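Local structure of diheme cytochrome c (Shewanella baltica, 3U99) at residues A17-C22 / A59-Y64; R37-T40 / H46-D49; D102-R107 / V138-F143. The protein probably carries electrons as a small bacterial diheme cytochrome c, holding two covalently attached c-type hemes, each with its iron bound by two histidines. All blocks are in the same frame, centred on the assembly; numbering follows the deposited sequence.

Contact 1: residues A17-C22 / A59-Y64; sequences AECGSC and ARIEEY. With HEC (heme c), chain C.
Cys19 SG carries two neighbours at once: it is covalently bonded to CAB of the heme, and it also packs against CG2 of Ile61 across the contact. The thioether bond from Cys19 SG to heme CAB is 1.9 Å long, while Ile61 CG2 rests on the same sulfur at 3.9 Å. The two branches of Ile61 divide the work. Ile61 CG2 lies opposite the backbone N about CA-CB and reaches the thioether, with the heme methyl CBB only slightly farther off, at 4.0 Å. Its CG1 stands opposite the carbonyl carbon, beside the backbone N, and a further turn at chi2 (-67°) sets Ile61 CD1 against Glu18 CB, 4.1 Å away. Between 17-22 and 59-64, Ile61 is the residue of the later helix that does the touching, and its contacts are apolar. Glu18 lends only the foot of its side chain; its carboxylate bends aside. Arg60, in a salt bridge with Glu14, and Tyr64, whose ring meets that of Tyr15, join the same two helices further. On the far side of Ser21, Cys22 SG makes the second covalent bond, also 1.9 Å, to heme CAC, so one short turn of chain holds two neighbouring pyrrole rings. The Glu18 carbonyl oxygen and Ser21 CB both pack on the heme methyl CMC, the former at 3.7 Å. With His23 next in sequence as an axial ligand of the iron, this is the CXXCH heme-attachment motif of c-type cytochromes, here Cys-Gly-Ser-Cys-His, backed by a helix from later in the chain.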
loop_
_atom_site.group_PDB
_atom_site.type_symbol
_atom_site.label_atom_id
_atom_site.label_comp_id
_atom_site.label_asym_id
_atom_site.label_seq_id
_atom_site.Cartn_x
_atom_site.Cartn_y
_atom_site.Cartn_z
ATOM N N ALA A 17 11.256 -1.787 -6.527
ATOM C CA ALA A 17 11.219 -2.704 -7.655
ATOM C C ALA A 17 10.497 -3.980 -7.319
ATOM O O ALA A 17 9.708 -4.500 -8.124
ATOM C CB ALA A 17 12.659 -3.066 -8.074
ATOM N N GLU A 18 10.762 -4.591 -6.171
ATOM C CA GLU A 18 10.190 -5.883 -5.844
ATOM C C GLU A 18 8.739 -5.775 -5.402
ATOM O O GLU A 18 7.926 -6.651 -5.704
ATOM C CB GLU A 18 11.006 -6.573 -4.754
ATOM C CG GLU A 18 12.420 -6.893 -5.177
ATOM C CD GLU A 18 12.645 -7.929 -6.225
ATOM O OE1 GLU A 18 11.644 -8.547 -6.664
ATOM O OE2 GLU A 18 13.840 -8.155 -6.577
ATOM N N CYS A 19 8.406 -4.762 -4.652
ATOM C CA CYS A 19 7.096 -4.634 -4.082
ATOM C C CYS A 19 6.212 -3.638 -4.777
ATOM O O CYS A 19 5.096 -3.384 -4.319
ATOM C CB CYS A 19 7.203 -4.370 -2.566
ATOM S SG CYS A 19 8.037 -5.651 -1.634
ATOM N N GLY A 20 6.689 -3.128 -5.869
ATOM C CA GLY A 20 5.971 -2.270 -6.805
ATOM C C GLY A 20 5.653 -2.920 -8.120
ATOM O O GLY A 20 5.341 -2.205 -9.066
ATOM N N SER A 21 5.778 -4.232 -8.213
ATOM C CA SER A 21 5.625 -5.070 -9.385
ATOM C C SER A 21 4.177 -5.315 -9.805
ATOM O O SER A 21 3.873 -5.359 -10.999
ATOM C CB SER A 21 6.309 -6.424 -9.026
ATOM O OG SER A 21 6.324 -7.125 -10.258
ATOM N N CYS A 22 3.290 -5.489 -8.842
ATOM C CA CYS A 22 1.897 -5.822 -9.111
ATOM C C CYS A 22 0.927 -4.725 -8.711
ATOM O O CYS A 22 -0.230 -4.637 -9.113
ATOM C CB CYS A 22 1.514 -7.057 -8.288
ATOM S SG CYS A 22 2.441 -8.532 -8.842
ATOM N N ALA A 59 14.932 -11.261 2.598
ATOM C CA ALA A 59 15.492 -10.825 3.856
ATOM C C ALA A 59 15.790 -9.340 3.799
ATOM O O ALA A 59 15.553 -8.622 4.779
ATOM C CB ALA A 59 16.771 -11.585 4.177
ATOM N N ARG A 60 16.324 -8.823 2.686
ATOM C CA ARG A 60 16.614 -7.389 2.603
ATOM C C ARG A 60 15.312 -6.603 2.591
ATOM O O ARG A 60 15.248 -5.494 3.138
ATOM C CB ARG A 60 17.439 -7.067 1.379
ATOM C CG ARG A 60 18.880 -7.490 1.501
ATOM C CD ARG A 60 19.722 -6.831 0.406
ATOM N NE ARG A 60 19.314 -7.281 -0.931
ATOM C CZ ARG A 60 19.752 -8.336 -1.585
ATOM N NH1 ARG A 60 20.683 -9.111 -1.062
ATOM N NH2 ARG A 60 19.270 -8.587 -2.797
ATOM N N ILE A 61 14.256 -7.103 1.979
ATOM C CA ILE A 61 12.953 -6.430 1.980
ATOM C C ILE A 61 12.377 -6.344 3.380
ATOM O O ILE A 61 11.933 -5.293 3.831
ATOM C CB ILE A 61 12.001 -7.146 1.004
ATOM C CG1 ILE A 61 12.443 -7.012 -0.438
ATOM C CG2 ILE A 61 10.575 -6.623 1.208
ATOM C CD1 ILE A 61 12.385 -5.690 -0.980
ATOM N N GLU A 62 12.385 -7.477 4.092
ATOM C CA GLU A 62 11.878 -7.523 5.445
ATOM C C GLU A 62 12.651 -6.562 6.327
ATOM O O GLU A 62 12.086 -5.821 7.128
ATOM C CB GLU A 62 11.956 -8.941 5.987
ATOM C CG GLU A 62 11.369 -9.037 7.395
ATOM C CD GLU A 62 11.181 -10.469 7.848
ATOM O OE1 GLU A 62 10.474 -11.286 7.198
ATOM O OE2 GLU A 62 11.758 -10.731 8.964
ATOM N N GLU A 63 13.985 -6.587 6.190
ATOM C CA GLU A 63 14.796 -5.731 7.023
ATOM C C GLU A 63 14.518 -4.241 6.731
ATOM O O GLU A 63 14.430 -3.433 7.671
ATOM C CB GLU A 63 16.261 -6.083 6.787
ATOM C CG GLU A 63 16.705 -7.404 7.389
ATOM C CD GLU A 63 16.968 -7.202 8.875
ATOM O OE1 GLU A 63 16.379 -6.283 9.482
ATOM O OE2 GLU A 63 17.815 -7.945 9.432
ATOM N N TYR A 64 14.319 -3.882 5.500
ATOM C CA TYR A 64 13.980 -2.520 5.098
ATOM C C TYR A 64 12.648 -2.143 5.762
ATOM O O TYR A 64 12.501 -1.076 6.348
ATOM C CB TYR A 64 13.926 -2.430 3.535
ATOM C CG TYR A 64 13.362 -1.052 3.222
ATOM C CD1 TYR A 64 14.105 0.109 3.333
ATOM C CD2 TYR A 64 12.033 -0.905 2.825
ATOM C CE1 TYR A 64 13.541 1.373 3.041
ATOM C CE2 TYR A 64 11.448 0.327 2.590
ATOM C CZ TYR A 64 12.214 1.473 2.695
ATOM O OH TYR A 64 11.637 2.667 2.468
HETATM FE FE HEC C . 1.318 -7.161 -2.499
HETATM C CHA HEC C . -1.815 -6.544 -1.485
HETATM C CHB HEC C . 2.554 -5.632 0.274
HETATM C CHC HEC C . 4.451 -7.667 -3.634
HETATM C CHD HEC C . 0.077 -8.852 -5.175
HETATM N NA HEC C . 0.522 -6.250 -0.891
HETATM C C1A HEC C . -0.831 -6.060 -0.660
HETATM C C2A HEC C . -1.013 -5.278 0.551
HETATM C C3A HEC C . 0.229 -5.013 1.021
HETATM C C4A HEC C . 1.172 -5.666 0.125
HETATM C CMA HEC C . 0.583 -4.253 2.270
HETATM C CAA HEC C . -2.336 -4.904 1.091
HETATM C CBA HEC C . -2.920 -3.693 0.392
HETATM C CGA HEC C . -4.193 -3.240 1.109
HETATM O O1A HEC C . -4.061 -2.723 2.250
HETATM O O2A HEC C . -5.316 -3.406 0.595
HETATM N NB HEC C . 3.166 -6.747 -1.789
HETATM C C1B HEC C . 3.477 -6.137 -0.596
HETATM C C2B HEC C . 4.911 -6.200 -0.417
HETATM C C3B HEC C . 5.449 -6.779 -1.504
HETATM C C4B HEC C . 4.374 -7.096 -2.374
HETATM C CMB HEC C . 5.600 -5.648 0.826
HETATM C CAB HEC C . 6.897 -7.137 -1.829
HETATM C CBB HEC C . 7.426 -8.160 -0.804
HETATM N NC HEC C . 2.121 -8.053 -4.106
HETATM C C1C HEC C . 3.428 -8.108 -4.440
HETATM C C2C HEC C . 3.656 -8.745 -5.690
HETATM C C3C HEC C . 2.419 -9.074 -6.121
HETATM C C4C HEC C . 1.474 -8.700 -5.139
HETATM C CMC HEC C . 5.020 -8.865 -6.387
HETATM C CAC HEC C . 2.074 -9.719 -7.443
HETATM C CBC HEC C . 2.724 -11.059 -7.743
HETATM N ND HEC C . -0.504 -7.650 -3.146
HETATM C C1D HEC C . -0.791 -8.388 -4.255
HETATM C C2D HEC C . -2.253 -8.537 -4.375
HETATM C C3D HEC C . -2.799 -7.880 -3.339
HETATM C C4D HEC C . -1.688 -7.300 -2.615
HETATM C CMD HEC C . -2.997 -9.405 -5.363
HETATM C CAD HEC C . -4.257 -7.775 -3.043
HETATM C CBD HEC C . -4.910 -6.497 -3.671
HETATM C CGD HEC C . -6.420 -6.551 -3.455
HETATM O O1D HEC C . -6.934 -5.558 -4.220
HETATM O O2D HEC C . -6.777 -6.911 -2.237
#

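Contact 2: residues R37-T40 / H46-D49; sequences RAIT and HFGD. With HEC (heme c), chain C.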
loop_
_atom_site.group_PDB
_atom_site.type_symbol
_atom_site.label_atom_id
_atom_site.label_comp_id
_atom_site.label_asym_id
_atom_site.label_seq_id
_atom_site.Cartn_x
_atom_site.Cartn_y
_atom_site.Cartn_z
ATOM N N ARG A 37 6.192 -8.080 9.042
ATOM C CA ARG A 37 6.753 -9.419 9.133
ATOM C C ARG A 37 5.715 -10.487 8.832
ATOM O O ARG A 37 6.034 -11.524 8.266
ATOM C CB ARG A 37 7.323 -9.615 10.539
ATOM C CG ARG A 37 8.629 -8.886 10.805
ATOM C CD ARG A 37 9.328 -9.417 12.053
ATOM N NE ARG A 37 8.600 -9.042 13.264
ATOM C CZ ARG A 37 8.795 -7.982 14.029
ATOM N NH1 ARG A 37 9.752 -7.082 13.763
ATOM N NH2 ARG A 37 8.051 -7.762 15.107
ATOM N N ALA A 38 4.444 -10.205 9.218
ATOM C CA ALA A 38 3.413 -11.193 8.910
ATOM C C ALA A 38 3.267 -11.332 7.409
ATOM O O ALA A 38 2.957 -12.406 6.881
ATOM C CB ALA A 38 2.137 -10.752 9.603
ATOM N N ILE A 39 3.469 -10.276 6.628
ATOM C CA ILE A 39 3.405 -10.335 5.172
ATOM C C ILE A 39 4.606 -10.995 4.575
ATOM O O ILE A 39 4.502 -11.897 3.735
ATOM C CB ILE A 39 3.180 -8.885 4.627
ATOM C CG1 ILE A 39 1.786 -8.395 4.986
ATOM C CG2 ILE A 39 3.421 -8.847 3.127
ATOM C CD1 ILE A 39 1.410 -6.978 4.678
ATOM N N THR A 40 5.814 -10.629 5.021
ATOM C CA THR A 40 7.013 -11.133 4.367
ATOM C C THR A 40 7.352 -12.556 4.812
ATOM O O THR A 40 8.211 -13.190 4.164
ATOM C CB THR A 40 8.228 -10.200 4.603
ATOM O OG1 THR A 40 8.406 -10.025 6.006
ATOM C CG2 THR A 40 7.989 -8.808 4.069
ATOM N N HIS A 46 0.047 -14.603 -0.772
ATOM C CA HIS A 46 -0.053 -13.123 -0.652
ATOM C C HIS A 46 -1.331 -12.633 -1.261
ATOM O O HIS A 46 -1.381 -12.258 -2.423
ATOM C CB HIS A 46 1.173 -12.545 -1.320
ATOM C CG HIS A 46 1.329 -11.080 -1.233
ATOM N ND1 HIS A 46 1.811 -10.496 -0.087
ATOM C CD2 HIS A 46 1.056 -10.131 -2.113
ATOM C CE1 HIS A 46 1.861 -9.174 -0.319
ATOM N NE2 HIS A 46 1.405 -8.909 -1.554
ATOM N N PHE A 47 -2.390 -12.674 -0.436
ATOM C CA PHE A 47 -3.635 -12.022 -0.820
ATOM C C PHE A 47 -4.202 -12.507 -2.157
ATOM O O PHE A 47 -4.797 -11.778 -2.948
ATOM C CB PHE A 47 -3.429 -10.498 -0.867
ATOM C CG PHE A 47 -2.923 -9.953 0.451
ATOM C CD1 PHE A 47 -3.637 -10.143 1.643
ATOM C CD2 PHE A 47 -1.728 -9.272 0.495
ATOM C CE1 PHE A 47 -3.174 -9.574 2.822
ATOM C CE2 PHE A 47 -1.290 -8.703 1.661
ATOM C CZ PHE A 47 -1.984 -8.872 2.839
ATOM N N GLY A 48 -4.015 -13.772 -2.454
ATOM C CA GLY A 48 -4.473 -14.425 -3.666
ATOM C C GLY A 48 -3.416 -14.578 -4.741
ATOM O O GLY A 48 -3.695 -15.254 -5.732
ATOM N N ASP A 49 -2.236 -13.977 -4.552
ATOM C CA ASP A 49 -1.136 -14.054 -5.491
ATOM C C ASP A 49 0.052 -14.704 -4.810
ATOM O O ASP A 49 0.127 -14.903 -3.615
ATOM C CB ASP A 49 -0.671 -12.720 -6.073
ATOM C CG ASP A 49 -0.345 -12.894 -7.553
ATOM O OD1 ASP A 49 -0.651 -11.946 -8.321
ATOM O OD2 ASP A 49 0.205 -13.928 -8.006
HETATM FE FE HEC C . 1.318 -7.161 -2.499
HETATM C CHA HEC C . -1.815 -6.544 -1.485
HETATM C CHB HEC C . 2.554 -5.632 0.274
HETATM C CHC HEC C . 4.451 -7.667 -3.634
HETATM C CHD HEC C . 0.077 -8.852 -5.175
HETATM N NA HEC C . 0.522 -6.250 -0.891
HETATM C C1A HEC C . -0.831 -6.060 -0.660
HETATM C C2A HEC C . -1.013 -5.278 0.551
HETATM C C3A HEC C . 0.229 -5.013 1.021
HETATM C C4A HEC C . 1.172 -5.666 0.125
HETATM C CMA HEC C . 0.583 -4.253 2.270
HETATM C CAA HEC C . -2.336 -4.904 1.091
HETATM C CBA HEC C . -2.920 -3.693 0.392
HETATM C CGA HEC C . -4.193 -3.240 1.109
HETATM O O1A HEC C . -4.061 -2.723 2.250
HETATM O O2A HEC C . -5.316 -3.406 0.595
HETATM N NB HEC C . 3.166 -6.747 -1.789
HETATM C C1B HEC C . 3.477 -6.137 -0.596
HETATM C C2B HEC C . 4.911 -6.200 -0.417
HETATM C C3B HEC C . 5.449 -6.779 -1.504
HETATM C C4B HEC C . 4.374 -7.096 -2.374
HETATM C CMB HEC C . 5.600 -5.648 0.826
HETATM C CAB HEC C . 6.897 -7.137 -1.829
HETATM C CBB HEC C . 7.426 -8.160 -0.804
HETATM N NC HEC C . 2.121 -8.053 -4.106
HETATM C C1C HEC C . 3.428 -8.108 -4.440
HETATM C C2C HEC C . 3.656 -8.745 -5.690
HETATM C C3C HEC C . 2.419 -9.074 -6.121
HETATM C C4C HEC C . 1.474 -8.700 -5.139
HETATM C CMC HEC C . 5.020 -8.865 -6.387
HETATM C CAC HEC C . 2.074 -9.719 -7.443
HETATM C CBC HEC C . 2.724 -11.059 -7.743
HETATM N ND HEC C . -0.504 -7.650 -3.146
HETATM C C1D HEC C . -0.791 -8.388 -4.255
HETATM C C2D HEC C . -2.253 -8.537 -4.375
HETATM C C3D HEC C . -2.799 -7.880 -3.339
HETATM C C4D HEC C . -1.688 -7.300 -2.615
HETATM C CMD HEC C . -2.997 -9.405 -5.363
HETATM C CAD HEC C . -4.257 -7.775 -3.043
HETATM C CBD HEC C . -4.910 -6.497 -3.671
HETATM C CGD HEC C . -6.420 -6.551 -3.455
HETATM O O1D HEC C . -6.934 -5.558 -4.220
HETATM O O2D HEC C . -6.777 -6.911 -2.237
HETATM O O HOH W 1 2.283 -12.240 2.115
#
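Ile39 CG2 touches the edge of the His46 imidazole at CE1, 3.8 Å away and near the ring plane; the heme meso carbon CHB and a water also lie at that ring's edge. One face of the imidazole is taken by Phe47, whose CD2 stands 3.6 Å above the plane over the ring centre. The Phe47 ring in turn receives Ile39 CD1 at its own edge, CZ being 4.3 Å off, and its CD2 comes within 3.4 Å of heme CHA. His46 has CG opposite its backbone N (chi1 -176°), which sends NE2 down to the iron at 2.0 Å as one of two axial ligands, the other being His23. His46 ND1 donates to the water at 2.8 Å, and the water donates to Ile39 O at 2.8 Å; with Phe47 over the face, this bridge should fix the ring's rotation about the iron bond. A type I' turn, His46 to Asp49, presents both rings, and the backbone angles of Gly48 call for glycine. The segment 46-49 lies in the loop between helices 33-40 and 55-67: Ile39 looks from the end of the first helix onto the heme, while Thr40 packs on Leu65 of the second.

Contact 3: residues D102-R107 / V138-F143; sequences DEIPRR and VNIPGF. With HEC (heme c), chain B.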
loop_
_atom_site.group_PDB
_atom_site.type_symbol
_atom_site.label_atom_id
_atom_site.label_comp_id
_atom_site.label_asym_id
_atom_site.label_seq_id
_atom_site.Cartn_x
_atom_site.Cartn_y
_atom_site.Cartn_z
ATOM N N ASP A 102 -13.911 6.766 5.831
ATOM C CA ASP A 102 -15.278 6.350 6.103
ATOM C C ASP A 102 -16.352 7.305 5.591
ATOM O O ASP A 102 -17.525 6.926 5.765
ATOM C CB ASP A 102 -15.394 6.023 7.603
ATOM C CG ASP A 102 -15.341 7.191 8.542
ATOM O OD1 ASP A 102 -15.269 8.399 8.150
ATOM O OD2 ASP A 102 -15.449 6.908 9.783
ATOM N N GLU A 103 -16.054 8.448 5.027
ATOM C CA GLU A 103 -17.080 9.295 4.411
ATOM C C GLU A 103 -17.125 9.093 2.904
ATOM O O GLU A 103 -17.923 9.742 2.205
ATOM C CB GLU A 103 -16.796 10.745 4.790
ATOM C CG GLU A 103 -16.900 11.072 6.276
ATOM C CD GLU A 103 -18.293 10.964 6.820
ATOM O OE1 GLU A 103 -19.348 10.836 6.112
ATOM O OE2 GLU A 103 -18.393 11.021 8.077
ATOM N N ILE A 104 -16.297 8.215 2.343
ATOM C CA ILE A 104 -16.230 8.063 0.884
ATOM C C ILE A 104 -17.213 6.969 0.488
ATOM O O ILE A 104 -17.075 5.829 0.945
ATOM C CB ILE A 104 -14.812 7.704 0.448
ATOM C CG1 ILE A 104 -13.779 8.708 0.961
ATOM C CG2 ILE A 104 -14.794 7.521 -1.068
ATOM C CD1 ILE A 104 -12.361 8.198 0.742
ATOM N N PRO A 105 -18.209 7.285 -0.311
ATOM C CA PRO A 105 -19.230 6.276 -0.628
ATOM C C PRO A 105 -18.833 5.222 -1.655
ATOM O O PRO A 105 -17.935 5.384 -2.443
ATOM C CB PRO A 105 -20.319 7.141 -1.231
ATOM C CG PRO A 105 -19.637 8.305 -1.840
ATOM C CD PRO A 105 -18.454 8.578 -0.942
ATOM N N ARG A 106 -19.584 4.137 -1.606
ATOM C CA ARG A 106 -19.220 2.987 -2.419
ATOM C C ARG A 106 -19.318 3.314 -3.902
ATOM O O ARG A 106 -18.634 2.717 -4.729
ATOM C CB ARG A 106 -20.151 1.797 -2.089
ATOM C CG ARG A 106 -20.094 1.315 -0.733
ATOM C CD ARG A 106 -21.065 0.123 -0.631
ATOM N NE ARG A 106 -20.694 -1.002 -1.479
ATOM C CZ ARG A 106 -20.790 -1.922 -2.408
ATOM N NH1 ARG A 106 -21.841 -1.929 -3.240
ATOM N NH2 ARG A 106 -19.849 -2.873 -2.550
ATOM N N ARG A 107 -20.108 4.169 -4.405
ATOM C CA ARG A 107 -20.199 4.588 -5.796
ATOM C C ARG A 107 -18.862 5.082 -6.342
ATOM O O ARG A 107 -18.644 5.080 -7.501
ATOM C CB ARG A 107 -21.315 5.682 -5.991
ATOM C CG ARG A 107 -20.962 7.124 -5.671
ATOM C CD ARG A 107 -22.022 8.092 -6.304
ATOM N NE ARG A 107 -23.331 7.802 -5.737
ATOM C CZ ARG A 107 -24.339 7.157 -6.330
ATOM N NH1 ARG A 107 -25.431 6.948 -5.604
ATOM N NH2 ARG A 107 -24.316 6.792 -7.603
ATOM N N VAL A 138 -6.054 14.836 -3.492
ATOM C CA VAL A 138 -6.765 13.644 -3.923
ATOM C C VAL A 138 -7.656 13.947 -5.126
ATOM O O VAL A 138 -8.312 14.973 -5.146
ATOM C CB VAL A 138 -7.763 13.131 -2.828
ATOM C CG1 VAL A 138 -8.762 12.089 -3.332
ATOM C CG2 VAL A 138 -6.910 12.567 -1.755
ATOM N N ASN A 139 -7.645 13.074 -6.100
ATOM C CA ASN A 139 -8.496 13.162 -7.303
ATOM C C ASN A 139 -8.943 11.751 -7.605
ATOM O O ASN A 139 -8.096 10.938 -8.020
ATOM C CB ASN A 139 -7.696 13.821 -8.469
ATOM C CG ASN A 139 -8.530 14.146 -9.684
ATOM O OD1 ASN A 139 -8.279 15.108 -10.488
ATOM N ND2 ASN A 139 -9.496 13.354 -9.963
ATOM N N ILE A 140 -10.249 11.528 -7.468
ATOM C CA ILE A 140 -10.861 10.216 -7.643
ATOM C C ILE A 140 -11.257 10.018 -9.098
ATOM O O ILE A 140 -12.035 10.798 -9.626
ATOM C CB ILE A 140 -12.078 10.057 -6.735
ATOM C CG1 ILE A 140 -11.659 10.230 -5.286
ATOM C CG2 ILE A 140 -12.742 8.731 -7.039
ATOM C CD1 ILE A 140 -12.757 9.851 -4.323
ATOM N N PRO A 141 -10.690 9.038 -9.783
ATOM C CA PRO A 141 -10.985 8.863 -11.207
ATOM C C PRO A 141 -12.483 8.687 -11.394
ATOM O O PRO A 141 -13.133 7.936 -10.735
ATOM C CB PRO A 141 -10.263 7.576 -11.588
ATOM C CG PRO A 141 -9.216 7.382 -10.555
ATOM C CD PRO A 141 -9.681 8.092 -9.305
ATOM N N GLY A 142 -12.970 9.466 -12.367
ATOM C CA GLY A 142 -14.337 9.549 -12.707
ATOM C C GLY A 142 -15.141 10.538 -11.916
ATOM O O GLY A 142 -16.281 10.780 -12.319
ATOM N N PHE A 143 -14.617 11.116 -10.847
ATOM C CA PHE A 143 -15.281 12.033 -9.962
ATOM C C PHE A 143 -14.573 13.357 -9.780
ATOM O O PHE A 143 -15.239 14.362 -9.472
ATOM C CB PHE A 143 -15.491 11.395 -8.596
ATOM C CG PHE A 143 -16.562 10.279 -8.651
ATOM C CD1 PHE A 143 -17.882 10.529 -8.323
ATOM C CD2 PHE A 143 -16.233 9.007 -9.051
ATOM C CE1 PHE A 143 -18.818 9.519 -8.407
ATOM C CE2 PHE A 143 -17.167 7.991 -9.148
ATOM C CZ PHE A 143 -18.491 8.241 -8.845
HETATM FE FE HEC B . -6.895 7.807 0.884
HETATM C CHA HEC B . -7.526 10.597 2.708
HETATM C CHB HEC B . -4.198 7.139 2.801
HETATM C CHC HEC B . -6.481 4.834 -0.814
HETATM C CHD HEC B . -9.400 8.666 -1.221
HETATM N NA HEC B . -5.986 8.720 2.410
HETATM C C1A HEC B . -6.373 9.854 3.055
HETATM C C2A HEC B . -5.452 10.221 4.093
HETATM C C3A HEC B . -4.520 9.252 4.117
HETATM C C4A HEC B . -4.857 8.292 3.071
HETATM C CMA HEC B . -3.287 9.137 5.012
HETATM C CAA HEC B . -5.508 11.468 4.933
HETATM C CBA HEC B . -5.070 12.640 4.070
HETATM C CGA HEC B . -5.111 14.010 4.721
HETATM O O1A HEC B . -5.137 14.017 5.994
HETATM O O2A HEC B . -4.938 15.078 4.129
HETATM N NB HEC B . -5.570 6.285 1.006
HETATM C C1B HEC B . -4.508 6.173 1.902
HETATM C C2B HEC B . -3.842 4.960 1.631
HETATM C C3B HEC B . -4.509 4.324 0.664
HETATM C C4B HEC B . -5.577 5.155 0.232
HETATM C CMB HEC B . -2.571 4.560 2.412
HETATM C CAB HEC B . -4.187 3.006 -0.068
HETATM C CBB HEC B . -3.940 1.801 0.945
HETATM N NC HEC B . -7.784 6.906 -0.691
HETATM C C1C HEC B . -7.464 5.729 -1.230
HETATM C C2C HEC B . -8.198 5.448 -2.407
HETATM C C3C HEC B . -9.008 6.570 -2.537
HETATM C C4C HEC B . -8.734 7.465 -1.493
HETATM C CMC HEC B . -8.032 4.281 -3.337
HETATM C CAC HEC B . -9.948 6.879 -3.683
HETATM C CBC HEC B . -11.136 5.927 -3.832
HETATM N ND HEC B . -8.229 9.311 0.784
HETATM C C1D HEC B . -9.172 9.461 -0.181
HETATM C C2D HEC B . -9.971 10.620 0.110
HETATM C C3D HEC B . -9.528 11.148 1.278
HETATM C C4D HEC B . -8.372 10.305 1.658
HETATM C CMD HEC B . -11.131 11.097 -0.729
HETATM C CAD HEC B . -10.079 12.375 1.973
HETATM C CBD HEC B . -11.336 11.909 2.780
HETATM C CGD HEC B . -12.225 13.050 3.263
HETATM O O1D HEC B . -11.313 13.937 3.786
HETATM O O2D HEC B . -13.330 12.632 3.863
#
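Phe143 N donates to Ile140 O at 2.9 Å, closing the tight turn of a small beta hairpin whose antiparallel strands are 139-140 and 144-145; both residues of this bond meet the segment 102-107. The angles of Pro141 and Gly142 are those of a type II beta turn, where the positive phi suits glycine, and Asn112 ND2 holds Pro141 O from outside. At the solvent-exposed end, Phe143 extends its ring to Arg107. Phe143 CZ comes within 3.4 Å of the Arg107 carbonyl oxygen, which approaches the ring obliquely. The Arg107 side chain runs past at about a right angle, with CD 4.1 Å from Phe143 CE1. Its aliphatic CG and CD do the touching; the guanidinium reaches past the ring, its plane 56° from it. The inner end is apolar and buried. There Ile104 CG2 and Ile140 CD1 meet loosely at 4.5 Å, beside the second heme. Ile104 follows closely on His101, an axial ligand of that heme, and Ile140 lies next to Trp146 of the same site. Ile104 lies over one face of the porphyrin and Val138 over the other, with Ile140 at the edge between them. All three gather round the heme methyl CMD: Ile104 CD1 at 3.5 Å, Val138 CG1 at 3.7 Å and Ile140 CD1 at 4.1 Å.

Contacts 1 and 2 both contribute to the pocket of one heme. Contact 2 is nested within the loop that contact 1 closes, their centres are 12 Å apart, and they touch directly where Glu62 OE1 and Thr40 OG1 probably share a hydrogen bond of 2.7 Å. Contact 1 supplies the covalent attachment, contact 2 an axial ligand. Contact 3 belongs to the other heme, on the opposite side of the chain's centre: its centre is 29 Å from that of contact 1 and 27 Å from that of contact 2, with nearest atoms about 15 and 17 Å apart. It follows them in series along the chain, though the pocket residues of the two hemes interleave.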